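Local coordinates for protein AFP (PDB 2YJK) that probably takes up and stores iron inside a twelve-subunit Dps shell of ferritin-like four-helix bundles, at residues A18-V29 / A72-I83; I116-I127 / A141-R152. All coordinates share one frame; numbering follows the deposited sequence.

Interaction 1: residues A18-V29 / A72-I83. With OFE (Iron(II) oxide), chain P.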
# COMPACT_ATOMS: atom_id res chain seq x y z
N ALA C 18 -17.19 28.66 24.27
CA ALA C 18 -17.27 28.64 22.82
C ALA C 18 -16.74 29.98 22.32
O ALA C 18 -16.01 30.04 21.32
CB ALA C 18 -18.71 28.43 22.38
N ALA C 19 -17.07 31.03 23.07
CA ALA C 19 -16.85 32.40 22.62
C ALA C 19 -15.36 32.75 22.62
O ALA C 19 -14.90 33.50 21.76
CB ALA C 19 -17.63 33.37 23.50
N ALA C 20 -14.63 32.22 23.59
CA ALA C 20 -13.15 32.27 23.62
C ALA C 20 -12.45 31.46 22.49
O ALA C 20 -11.46 31.90 21.87
CB ALA C 20 -12.65 31.84 25.01
N ALA C 21 -12.97 30.29 22.18
CA ALA C 21 -12.40 29.58 21.07
C ALA C 21 -12.52 30.44 19.86
O ALA C 21 -11.54 30.57 19.14
CB ALA C 21 -13.07 28.22 20.84
N ALA C 22 -13.71 30.98 19.59
CA ALA C 22 -13.89 31.72 18.35
C ALA C 22 -12.97 32.92 18.34
O ALA C 22 -12.36 33.27 17.32
CB ALA C 22 -15.33 32.20 18.19
N GLN C 23 -12.87 33.56 19.48
CA GLN C 23 -12.07 34.73 19.58
C GLN C 23 -10.60 34.45 19.30
O GLN C 23 -9.97 35.23 18.62
CB GLN C 23 -12.26 35.35 20.96
CG GLN C 23 -11.27 36.46 21.26
CD GLN C 23 -11.46 37.02 22.63
OE1 GLN C 23 -10.80 38.01 23.00
NE2 GLN C 23 -12.37 36.41 23.42
N PHE C 24 -10.03 33.38 19.84
CA PHE C 24 -8.58 33.15 19.70
C PHE C 24 -8.19 32.30 18.51
O PHE C 24 -7.10 32.44 17.93
CB PHE C 24 -8.04 32.55 20.97
CG PHE C 24 -8.08 33.49 22.12
CD1 PHE C 24 -7.22 34.62 22.13
CD2 PHE C 24 -8.92 33.25 23.22
CE1 PHE C 24 -7.19 35.50 23.23
CE2 PHE C 24 -8.91 34.16 24.34
CZ PHE C 24 -8.07 35.27 24.33
N LEU C 25 -9.10 31.42 18.10
CA LEU C 25 -8.80 30.53 16.98
C LEU C 25 -9.16 31.12 15.62
O LEU C 25 -8.55 30.76 14.60
CB LEU C 25 -9.48 29.20 17.18
CG LEU C 25 -8.82 28.39 18.31
CD1 LEU C 25 -9.54 27.02 18.40
CD2 LEU C 25 -7.34 28.16 18.14
N THR C 26 -10.12 32.02 15.58
CA THR C 26 -10.48 32.67 14.32
C THR C 26 -9.33 33.35 13.55
O THR C 26 -9.27 33.20 12.31
CB THR C 26 -11.70 33.63 14.48
OG1 THR C 26 -12.77 32.87 15.01
CG2 THR C 26 -12.11 34.22 13.16
N PRO C 27 -8.43 34.10 14.25
CA PRO C 27 -7.30 34.75 13.52
C PRO C 27 -6.35 33.67 13.01
O PRO C 27 -5.72 33.80 11.96
CB PRO C 27 -6.59 35.58 14.63
CG PRO C 27 -7.74 35.87 15.67
CD PRO C 27 -8.50 34.55 15.66
N VAL C 28 -6.28 32.56 13.73
CA VAL C 28 -5.52 31.41 13.22
C VAL C 28 -6.07 30.83 11.92
O VAL C 28 -5.32 30.58 10.95
CB VAL C 28 -5.37 30.35 14.33
CG1 VAL C 28 -4.60 29.12 13.83
CG2 VAL C 28 -4.64 30.96 15.55
N VAL C 29 -7.38 30.57 11.87
CA VAL C 29 -7.99 30.06 10.67
C VAL C 29 -7.67 31.01 9.50
O VAL C 29 -7.29 30.54 8.40
CB VAL C 29 -9.55 29.91 10.79
CG1 VAL C 29 -10.14 29.56 9.42
CG2 VAL C 29 -9.91 28.79 11.81
N ALA C 72 -8.34 24.11 13.15
CA ALA C 72 -8.72 25.25 13.98
C ALA C 72 -10.20 25.52 13.69
O ALA C 72 -11.01 25.68 14.61
CB ALA C 72 -7.83 26.49 13.71
N ALA C 73 -10.57 25.48 12.40
CA ALA C 73 -11.96 25.82 12.00
C ALA C 73 -12.91 24.83 12.64
O ALA C 73 -14.00 25.19 13.15
CB ALA C 73 -12.10 25.82 10.44
N GLU C 74 -12.52 23.57 12.63
CA GLU C 74 -13.49 22.56 13.00
C GLU C 74 -13.61 22.49 14.49
O GLU C 74 -14.64 22.09 15.02
CB GLU C 74 -13.12 21.20 12.38
CG GLU C 74 -13.28 21.32 10.82
CD GLU C 74 -13.19 20.00 10.07
OE1 GLU C 74 -12.75 18.96 10.65
OE2 GLU C 74 -13.58 19.99 8.87
N ARG C 75 -12.54 22.84 15.16
CA ARG C 75 -12.63 23.03 16.61
C ARG C 75 -13.64 24.16 16.94
O ARG C 75 -14.47 23.98 17.86
CB ARG C 75 -11.23 23.35 17.21
CG ARG C 75 -11.25 23.66 18.73
CD ARG C 75 -11.58 22.37 19.46
NE ARG C 75 -11.90 22.63 20.83
CZ ARG C 75 -12.55 21.79 21.63
NH1 ARG C 75 -12.98 20.56 21.18
NH2 ARG C 75 -12.78 22.19 22.86
N ILE C 76 -13.62 25.29 16.21
CA ILE C 76 -14.62 26.37 16.44
C ILE C 76 -16.06 25.90 16.18
O ILE C 76 -16.99 26.14 16.97
CB ILE C 76 -14.36 27.61 15.57
CG1 ILE C 76 -13.05 28.31 16.02
CG2 ILE C 76 -15.56 28.60 15.65
CD1 ILE C 76 -12.45 29.18 14.93
N VAL C 77 -16.22 25.17 15.09
CA VAL C 77 -17.54 24.71 14.69
C VAL C 77 -18.06 23.65 15.66
O VAL C 77 -19.23 23.69 16.03
CB VAL C 77 -17.57 24.25 13.22
CG1 VAL C 77 -19.04 23.66 12.88
CG2 VAL C 77 -17.25 25.54 12.29
N ALA C 78 -17.16 22.76 16.12
CA ALA C 78 -17.52 21.69 17.05
C ALA C 78 -18.04 22.22 18.36
O ALA C 78 -18.79 21.53 19.04
CB ALA C 78 -16.26 20.74 17.35
N LEU C 79 -17.60 23.43 18.73
CA LEU C 79 -18.06 24.11 19.97
C LEU C 79 -19.35 24.83 19.72
O LEU C 79 -19.91 25.49 20.62
CB LEU C 79 -17.00 25.10 20.47
CG LEU C 79 -15.74 24.40 21.02
CD1 LEU C 79 -14.68 25.40 21.41
CD2 LEU C 79 -16.08 23.49 22.22
N GLY C 80 -19.85 24.72 18.49
CA GLY C 80 -21.17 25.22 18.18
C GLY C 80 -21.20 26.63 17.59
O GLY C 80 -22.24 27.13 17.44
N LEU C 81 -20.07 27.23 17.20
CA LEU C 81 -20.08 28.58 16.53
C LEU C 81 -19.70 28.64 15.02
O LEU C 81 -18.92 27.81 14.56
CB LEU C 81 -19.20 29.56 17.30
CG LEU C 81 -19.63 29.97 18.73
CD1 LEU C 81 -18.53 30.81 19.30
CD2 LEU C 81 -21.01 30.74 18.91
N PRO C 82 -20.27 29.61 14.24
CA PRO C 82 -19.93 29.64 12.81
C PRO C 82 -18.54 30.25 12.62
O PRO C 82 -17.95 30.78 13.53
CB PRO C 82 -21.03 30.51 12.20
CG PRO C 82 -21.44 31.48 13.35
CD PRO C 82 -21.29 30.62 14.61
N ILE C 83 -17.98 30.10 11.43
CA ILE C 83 -16.70 30.75 11.17
C ILE C 83 -16.92 31.45 9.84
O ILE C 83 -17.56 30.87 8.94
CB ILE C 83 -15.50 29.68 11.11
CG1 ILE C 83 -14.23 30.28 10.51
CG2 ILE C 83 -15.81 28.48 10.25
CD1 ILE C 83 -13.40 31.02 11.50
FE OFE P . -12.39 19.11 7.27
O OFE P . -11.04 18.59 5.66
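Val29 lays its CG2 methyl over the backbone where Ala72 passes into Ala73, 3.6 Å from Ala72 CB and 3.4 Å from Ala73 N. CG2 gets there because it stands beside Val29's own backbone N, with CG1 opposite that N (chi1 172°). CG1 and CB instead meet Ile83 CD1, the two side chains reaching toward each other tip to tip. One turn on from Ala72, Ile76 is a knob in the hole formed by Ala21, Ala22, Leu25 and Thr26: its CD1 lies 3.7 Å from Leu25 CB, and the side chain as a whole crosses that of Thr26 at about a right angle. This is antiparallel pairing of the first two long helices of a ferritin-like four-helix bundle, with the short segments at 156°. On the far side of the second helix, Glu74 OE2 binds the iron of the iron oxide group at 2.2 Å, together with Asp70 and with His43 of a neighbouring subunit, the inter-subunit iron site known from Dps proteins. Replacing Ile76 with an alanine would probably open a gap between Leu25, Thr26 and Val29, which now close on its CD1. Beyond Ile76 the second helix ends in a Schellman motif at Gly80, folding Leu81 back so that its CD1 sits 3.3 Å from Ala18 O. Ala18 CB touches Leu79 O at 3.6 Å, while Leu79 CD1 presses tightly on Ala21 CB, only 3.3 Å away.

Interaction 2: residues I116-I127 / A141-R152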
# COMPACT_ATOMS: atom_id res chain seq x y z
N ILE C 116 4.50 33.67 8.23
CA ILE C 116 4.52 32.76 9.41
C ILE C 116 4.69 33.48 10.80
O ILE C 116 4.06 33.12 11.80
CB ILE C 116 5.56 31.69 9.19
CG1 ILE C 116 5.03 30.68 8.17
CG2 ILE C 116 5.90 31.00 10.49
CD1 ILE C 116 6.13 29.73 7.63
N ASP C 117 5.51 34.52 10.85
CA ASP C 117 5.79 35.23 12.09
C ASP C 117 4.52 35.88 12.57
O ASP C 117 4.28 35.90 13.76
CB ASP C 117 6.89 36.31 11.92
CG ASP C 117 8.34 35.74 11.91
OD1 ASP C 117 8.59 34.54 12.21
OD2 ASP C 117 9.26 36.55 11.58
N ALA C 118 3.71 36.41 11.65
CA ALA C 118 2.38 37.01 11.99
C ALA C 118 1.42 35.92 12.57
O ALA C 118 0.72 36.19 13.56
CB ALA C 118 1.71 37.68 10.75
N ALA C 119 1.43 34.71 11.98
CA ALA C 119 0.60 33.62 12.51
C ALA C 119 1.06 33.21 13.91
O ALA C 119 0.21 32.99 14.81
CB ALA C 119 0.59 32.43 11.58
N LEU C 120 2.38 33.16 14.10
CA LEU C 120 2.96 32.80 15.42
C LEU C 120 2.53 33.72 16.55
O LEU C 120 2.24 33.24 17.66
CB LEU C 120 4.51 32.70 15.39
CG LEU C 120 5.00 31.46 14.65
CD1 LEU C 120 6.51 31.52 14.47
CD2 LEU C 120 4.58 30.16 15.38
N VAL C 121 2.50 35.02 16.30
CA VAL C 121 1.99 35.98 17.26
C VAL C 121 0.55 35.61 17.62
O VAL C 121 0.20 35.60 18.78
CB VAL C 121 2.08 37.47 16.72
CG1 VAL C 121 1.12 38.51 17.52
CG2 VAL C 121 3.54 37.95 16.72
N ASP C 122 -0.28 35.28 16.64
CA ASP C 122 -1.68 34.93 16.96
C ASP C 122 -1.79 33.55 17.64
O ASP C 122 -2.62 33.37 18.52
CB ASP C 122 -2.57 35.02 15.73
CG ASP C 122 -2.88 36.49 15.29
OD1 ASP C 122 -3.00 37.46 16.14
OD2 ASP C 122 -3.07 36.69 14.07
N LEU C 123 -0.94 32.59 17.27
CA LEU C 123 -0.93 31.30 18.01
C LEU C 123 -0.52 31.49 19.50
O LEU C 123 -1.12 30.87 20.41
CB LEU C 123 -0.10 30.24 17.30
CG LEU C 123 -0.77 29.70 16.03
CD1 LEU C 123 0.28 29.22 15.05
CD2 LEU C 123 -1.79 28.58 16.37
N GLN C 124 0.45 32.36 19.75
CA GLN C 124 0.94 32.55 21.11
C GLN C 124 -0.13 33.31 21.91
O GLN C 124 -0.49 32.89 22.98
CB GLN C 124 2.32 33.23 21.15
CG GLN C 124 2.99 33.29 22.59
CD GLN C 124 3.24 31.87 23.20
OE1 GLN C 124 3.76 30.96 22.53
NE2 GLN C 124 2.83 31.67 24.45
N ALA C 125 -0.77 34.30 21.32
CA ALA C 125 -1.97 34.84 21.96
C ALA C 125 -3.08 33.78 22.25
O ALA C 125 -3.71 33.81 23.31
CB ALA C 125 -2.54 36.03 21.15
N ALA C 126 -3.31 32.84 21.34
CA ALA C 126 -4.35 31.82 21.63
C ALA C 126 -3.92 30.93 22.77
O ALA C 126 -4.71 30.66 23.63
CB ALA C 126 -4.72 31.01 20.41
N ILE C 127 -2.66 30.54 22.81
CA ILE C 127 -2.14 29.66 23.86
C ILE C 127 -2.24 30.33 25.22
O ILE C 127 -2.69 29.71 26.18
CB ILE C 127 -0.68 29.19 23.57
CG1 ILE C 127 -0.69 28.31 22.32
CG2 ILE C 127 -0.06 28.42 24.76
CD1 ILE C 127 0.62 28.26 21.63
N ALA C 141 -4.15 24.86 19.58
CA ALA C 141 -3.22 25.99 19.27
C ALA C 141 -1.81 25.54 19.47
O ALA C 141 -0.94 25.81 18.64
CB ALA C 141 -3.50 27.20 20.17
N ILE C 142 -1.58 24.77 20.53
CA ILE C 142 -0.25 24.20 20.77
C ILE C 142 0.21 23.29 19.63
O ILE C 142 1.37 23.40 19.15
CB ILE C 142 -0.16 23.46 22.13
CG1 ILE C 142 -0.07 24.50 23.27
CG2 ILE C 142 1.10 22.64 22.13
CD1 ILE C 142 -0.42 23.93 24.69
N GLU C 143 -0.66 22.37 19.21
CA GLU C 143 -0.30 21.44 18.15
C GLU C 143 0.03 22.23 16.84
O GLU C 143 1.03 21.96 16.18
CB GLU C 143 -1.45 20.46 17.94
CG GLU C 143 -1.35 19.58 16.65
CD GLU C 143 -2.68 18.85 16.40
OE1 GLU C 143 -3.01 17.99 17.22
OE2 GLU C 143 -3.40 19.18 15.43
N ILE C 144 -0.79 23.20 16.45
CA ILE C 144 -0.47 23.96 15.26
C ILE C 144 0.87 24.79 15.42
O ILE C 144 1.71 24.84 14.49
CB ILE C 144 -1.60 24.97 14.89
CG1 ILE C 144 -2.92 24.24 14.47
CG2 ILE C 144 -1.11 25.90 13.73
CD1 ILE C 144 -4.19 25.13 14.57
N LYS C 145 1.07 25.45 16.59
CA LYS C 145 2.37 26.11 16.84
C LYS C 145 3.64 25.21 16.68
O LYS C 145 4.65 25.64 16.12
CB LYS C 145 2.40 26.81 18.20
CG LYS C 145 3.50 27.87 18.21
CD LYS C 145 3.52 28.67 19.53
CE LYS C 145 4.54 29.87 19.48
NZ LYS C 145 5.92 29.40 19.27
N ARG C 146 3.59 23.98 17.16
CA ARG C 146 4.74 23.07 16.97
C ARG C 146 5.05 22.88 15.49
O ARG C 146 6.23 23.01 15.08
CB ARG C 146 4.51 21.67 17.59
CG ARG C 146 4.62 21.68 19.09
CD ARG C 146 4.29 20.32 19.62
NE ARG C 146 5.19 19.29 19.06
CZ ARG C 146 5.11 18.01 19.41
NH1 ARG C 146 4.24 17.61 20.32
NH2 ARG C 146 5.89 17.12 18.85
N GLY C 147 4.03 22.58 14.70
CA GLY C 147 4.22 22.42 13.25
C GLY C 147 4.71 23.67 12.54
O GLY C 147 5.57 23.59 11.68
N VAL C 148 4.18 24.83 12.92
CA VAL C 148 4.51 26.08 12.28
C VAL C 148 5.95 26.49 12.62
O VAL C 148 6.72 26.86 11.70
CB VAL C 148 3.47 27.19 12.65
CG1 VAL C 148 3.84 28.59 12.03
CG2 VAL C 148 2.08 26.84 12.09
N ASP C 149 6.33 26.32 13.90
CA ASP C 149 7.72 26.48 14.40
C ASP C 149 8.72 25.65 13.62
O ASP C 149 9.81 26.10 13.27
CB ASP C 149 7.82 26.07 15.87
CG ASP C 149 7.41 27.21 16.81
OD1 ASP C 149 7.31 28.35 16.29
OD2 ASP C 149 7.17 27.00 18.03
N LYS C 150 8.33 24.43 13.30
CA LYS C 150 9.25 23.60 12.56
C LYS C 150 9.40 24.02 11.06
O LYS C 150 10.51 24.07 10.53
CB LYS C 150 8.83 22.13 12.75
CG LYS C 150 9.68 21.15 11.98
CD LYS C 150 9.13 19.71 12.14
CE LYS C 150 10.19 18.74 11.65
NZ LYS C 150 9.65 17.36 11.44
N ASP C 151 8.27 24.30 10.39
CA ASP C 151 8.23 24.83 9.03
C ASP C 151 9.03 26.13 8.93
O ASP C 151 9.78 26.32 7.97
CB ASP C 151 6.79 25.07 8.58
CG ASP C 151 6.02 23.71 8.31
OD1 ASP C 151 6.70 22.65 8.08
OD2 ASP C 151 4.75 23.73 8.32
N ARG C 152 8.91 26.98 9.92
CA ARG C 152 9.73 28.19 9.99
C ARG C 152 11.25 27.87 10.03
O ARG C 152 12.02 28.51 9.31
CB ARG C 152 9.33 29.03 11.20
CG ARG C 152 9.94 30.45 11.26
CD ARG C 152 9.70 31.11 12.62
NE ARG C 152 10.34 32.43 12.66
CZ ARG C 152 11.48 32.74 13.28
NH1 ARG C 152 12.14 31.85 13.98
NH2 ARG C 152 11.97 33.98 13.20
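Leu123 meets Ile144 at about a right angle, both its methyls, CD1 and CD2, resting against Ile144 CG2 at 3.8 Å. It is one of several knobs-into-holes between the last two long helices of the ferritin-like bundle, antiparallel here at 151°. Leu123 sits among Ala141, Ile144, Lys145 and Val148; Leu120 fills the next hole, sliding past Val148 in the opposite direction. At the other end, Ile127 puts CG1 on Ala141 CB at 3.7 Å.

Lys145 is a knob too, among Leu120, Leu123, Gln124 and Ile127. Its chain runs extended as far as CE, with CD 3.6 Å from Ile127 CD1, and turns only at the last torsion (chi4 -61°), which brings NZ to Asp149 OD2 at 3.0 Å on the syn side of the carboxylate. That oxygen also takes a salt bridge from Arg75 of a neighbouring subunit, so two cations probably stabilise the negative charge.

Ile116 CG2 packs on Val148 CG1 at 3.5 Å. Past it, the extended chain of Arg152 lays CD against Leu120 CD1 and crosses Asp117 at about a right angle: Arg152 NE gives Asp117 OD1 a salt-bridging hydrogen bond of 2.8 Å, nearly along that oxygen's C-O axis, with the acceptor 23° out of the guanidinium plane.

Overall arrangement
Interactions 1 and 2 each pair two successive long helices of one bundle, 15-45 with 51-78 and 105-130 with 135-156, and their centres lie 16 Å apart. They meet directly where Phe24 packs on Ala126 and Val28 on Leu123, while Ala72 of interaction 1 also touches Ile144 of interaction 2. Both are largely buried. Interaction 1 is almost wholly aliphatic between its helices, with many alanines, while Glu74 and Arg75 turn from it to iron, to other subunits and, for Arg75, also to Asp134 and Ser137 of the same chain. Interaction 2 lies nearer the centre of the chain and uses bulkier residues, yet one margin carries charged pairs. The Arg75 of interaction 1 reaches interaction 2 of another copy, joining the two contacts between subunits.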